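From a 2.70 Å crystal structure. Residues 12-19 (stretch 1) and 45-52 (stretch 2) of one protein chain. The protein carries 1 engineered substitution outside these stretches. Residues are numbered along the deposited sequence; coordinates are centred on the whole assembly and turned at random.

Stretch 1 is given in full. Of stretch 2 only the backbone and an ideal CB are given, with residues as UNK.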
# COMPACT_ATOMS: atom_id res chain seq x y z
N GLU A 12 4.83 -0.94 14.89
CA GLU A 12 5.23 -1.82 15.98
C GLU A 12 4.16 -2.90 16.14
O GLU A 12 3.02 -2.61 16.52
CB GLU A 12 5.38 -1.03 17.29
CG GLU A 12 6.52 -0.02 17.27
CD GLU A 12 6.67 0.74 18.58
OE1 GLU A 12 5.76 0.69 19.43
OE2 GLU A 12 7.72 1.41 18.76
N VAL A 13 4.53 -4.15 15.83
CA VAL A 13 3.62 -5.29 15.95
C VAL A 13 3.82 -6.00 17.28
O VAL A 13 4.93 -6.45 17.60
CB VAL A 13 3.82 -6.29 14.80
CG1 VAL A 13 3.02 -7.57 15.02
CG2 VAL A 13 3.43 -5.64 13.48
N TYR A 14 2.74 -6.11 18.06
CA TYR A 14 2.78 -6.76 19.37
C TYR A 14 2.26 -8.18 19.27
O TYR A 14 1.05 -8.42 19.34
CB TYR A 14 2.00 -5.92 20.39
CG TYR A 14 2.68 -4.60 20.65
CD1 TYR A 14 2.54 -3.54 19.76
CD2 TYR A 14 3.52 -4.43 21.74
CE1 TYR A 14 3.18 -2.34 19.96
CE2 TYR A 14 4.17 -3.23 21.96
CZ TYR A 14 4.00 -2.18 21.06
OH TYR A 14 4.64 -0.99 21.27
N LEU A 15 3.19 -9.11 19.10
CA LEU A 15 2.86 -10.52 18.87
C LEU A 15 2.12 -11.16 20.03
O LEU A 15 1.21 -11.96 19.82
CB LEU A 15 4.13 -11.31 18.57
CG LEU A 15 4.83 -10.92 17.26
CD1 LEU A 15 6.27 -11.41 17.27
CD2 LEU A 15 4.07 -11.46 16.05
N ASP A 16 2.50 -10.81 21.26
CA ASP A 16 1.82 -11.33 22.46
C ASP A 16 0.37 -10.85 22.59
O ASP A 16 -0.44 -11.48 23.27
CB ASP A 16 2.62 -11.01 23.73
CG ASP A 16 2.86 -9.52 23.92
OD1 ASP A 16 3.75 -8.97 23.23
OD2 ASP A 16 2.18 -8.91 24.76
N ALA A 17 0.04 -9.74 21.94
CA ALA A 17 -1.34 -9.24 21.88
C ALA A 17 -2.18 -10.00 20.85
O ALA A 17 -3.38 -10.18 21.03
CB ALA A 17 -1.35 -7.75 21.57
N ILE A 18 -1.54 -10.44 19.77
CA ILE A 18 -2.21 -11.25 18.75
C ILE A 18 -2.50 -12.65 19.29
O ILE A 18 -3.60 -13.18 19.09
CB ILE A 18 -1.36 -11.35 17.46
CG1 ILE A 18 -1.19 -9.96 16.83
CG2 ILE A 18 -2.00 -12.30 16.45
CD1 ILE A 18 -0.06 -9.87 15.83
N THR A 19 -1.53 -13.25 19.97
CA THR A 19 -1.71 -14.56 20.59
C THR A 19 -2.79 -14.49 21.67
O THR A 19 -3.56 -15.43 21.84
CB THR A 19 -0.41 -15.12 21.20
OG1 THR A 19 0.12 -14.18 22.15
CG2 THR A 19 0.62 -15.40 20.13
N UNK A 45 -1.46 -6.34 7.19
CA UNK A 45 -0.38 -5.36 7.33
C UNK A 45 0.57 -5.55 8.50
O UNK A 45 1.42 -4.68 8.74
CB UNK A 45 -1.00 -3.97 7.45
N UNK A 46 0.46 -6.66 9.23
CA UNK A 46 1.32 -6.93 10.38
C UNK A 46 2.58 -7.74 10.02
O UNK A 46 3.51 -7.82 10.82
CB UNK A 46 0.52 -7.68 11.45
N UNK A 47 2.59 -8.33 8.83
CA UNK A 47 3.67 -9.23 8.40
C UNK A 47 3.31 -10.68 8.67
O UNK A 47 3.28 -11.11 9.82
CB UNK A 47 4.98 -8.88 9.11
N UNK A 48 3.04 -11.43 7.61
CA UNK A 48 2.58 -12.81 7.73
C UNK A 48 3.63 -13.73 8.35
O UNK A 48 3.31 -14.54 9.22
CB UNK A 48 2.18 -13.34 6.35
N UNK A 49 4.88 -13.60 7.91
CA UNK A 49 5.97 -14.44 8.42
C UNK A 49 5.94 -14.54 9.94
O UNK A 49 5.79 -15.63 10.48
CB UNK A 49 7.32 -13.89 7.97
N UNK A 50 6.08 -13.41 10.61
CA UNK A 50 6.16 -13.39 12.07
C UNK A 50 4.83 -13.77 12.74
O UNK A 50 4.82 -14.53 13.70
CB UNK A 50 6.60 -12.00 12.54
N UNK A 51 3.73 -13.26 12.21
CA UNK A 51 2.40 -13.55 12.76
C UNK A 51 2.09 -15.05 12.65
O UNK A 51 1.59 -15.65 13.59
CB UNK A 51 1.33 -12.73 12.03
N UNK A 52 2.40 -15.64 11.49
CA UNK A 52 2.19 -17.07 11.29
C UNK A 52 3.10 -17.89 12.20
O UNK A 52 2.67 -18.87 12.79
CB UNK A 52 2.43 -17.44 9.83

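Stretch 1 runs from the end of a strand into the start of a helix, and it offers stretch 2 an apolar surface made by V13, L15 and I18. No hydrogen bond crosses between the two stretches, so the positions that meet this surface are best read in terms of shape and apolar packing.

Position 45 has phi 73° and psi 7°, a left-handed conformation that by itself favours glycine, although asparagine can also tolerate it. Nothing of stretch 1 lies within 5.5 Å of its ideal CB, so the backbone is the better guide. The residue is G45.

At position 46 the CA-to-CB bond points toward stretch 1, and the ideal CB lies 4.1 Å from V13 CG2 and 4.9 Å from I18 CD1. The neighbouring groups are methyls, which would suit a leucine, a methionine or an aromatic ring. Stretch 1 alone gives no reason to prefer a polar ring. The deposited residue is H46, with chi1 in the m well. Its CD2 approaches I18 CD1 at 4.2 Å, so the carbon part of the imidazole serves the apolar contact, while both ring nitrogens find hydrogen bonds outside the two stretches. The backbone packs here as well: V13 CG2 comes within 3.4 Å of H46 O.

Position 47 is decided by its backbone. With phi 95° and psi 109°, a CB would be jammed against the carbonyl oxygen of position 46, which calls for glycine. G47 occupies the N-cap position, and its carbonyl oxygen accepts a hydrogen bond from the backbone N of position 51, at an N to O distance of 3.2 Å.

Positions 48 and 49 begin the helix, with their CB atoms out of reach of stretch 1. Many helix-compatible residues would fit as far as this contact is concerned, and small or polar ones are common in a first turn. They are A48 and S49.

Position 50 points toward stretch 1, its ideal CB 4.4 Å from L15 CD2. A leucine, methionine or aromatic side chain could use this methyl. The residue is Y50, with chi1 at -89°. Its ring reaches L15 obliquely, Y50 CD2 lying 4.3 Å from L15 CD1, and the other methyl of the leucine, L15 CD2, sits 3.9 Å from Y50 O. The leucine thus packs against both ring and backbone, and the phenolic OH extends well beyond it.

Position 51 directs its CA-to-CB bond sideways, yet its ideal CB stands 5.0 Å from both I18 CD1 and L15 CD2. A branched aliphatic side chain can bridge that gap from a helix; isoleucine or leucine might also be considered. V51 is found, chi1 in the t well, and one methyl serves both neighbours: V51 CG2 is 4.0 Å from I18 CD1 and 4.5 Å from L15 CD2.

Position 52 is again helical and out of reach, so stretch 1 sets no preference. A52, a good helix former, donates its backbone N to A48 O at 2.7 Å.

Stretch 2 45-52: GHGASYVA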
# COMPACT_ATOMS: atom_id res chain seq x y z
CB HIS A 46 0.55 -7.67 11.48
CG HIS A 46 -0.52 -6.85 12.14
ND1 HIS A 46 -1.64 -6.41 11.48
CD2 HIS A 46 -0.64 -6.42 13.42
CE1 HIS A 46 -2.40 -5.73 12.32
NE2 HIS A 46 -1.82 -5.72 13.50
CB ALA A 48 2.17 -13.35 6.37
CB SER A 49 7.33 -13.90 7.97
OG SER A 49 7.50 -14.08 6.58
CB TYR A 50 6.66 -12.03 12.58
CG TYR A 50 8.17 -11.94 12.69
CD1 TYR A 50 8.95 -11.55 11.61
CD2 TYR A 50 8.82 -12.26 13.89
CE1 TYR A 50 10.33 -11.47 11.71
CE2 TYR A 50 10.19 -12.19 14.00
CZ TYR A 50 10.95 -11.80 12.91
OH TYR A 50 12.32 -11.72 13.02
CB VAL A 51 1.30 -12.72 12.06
CG1 VAL A 51 -0.09 -13.23 12.42
CG2 VAL A 51 1.44 -11.26 12.43
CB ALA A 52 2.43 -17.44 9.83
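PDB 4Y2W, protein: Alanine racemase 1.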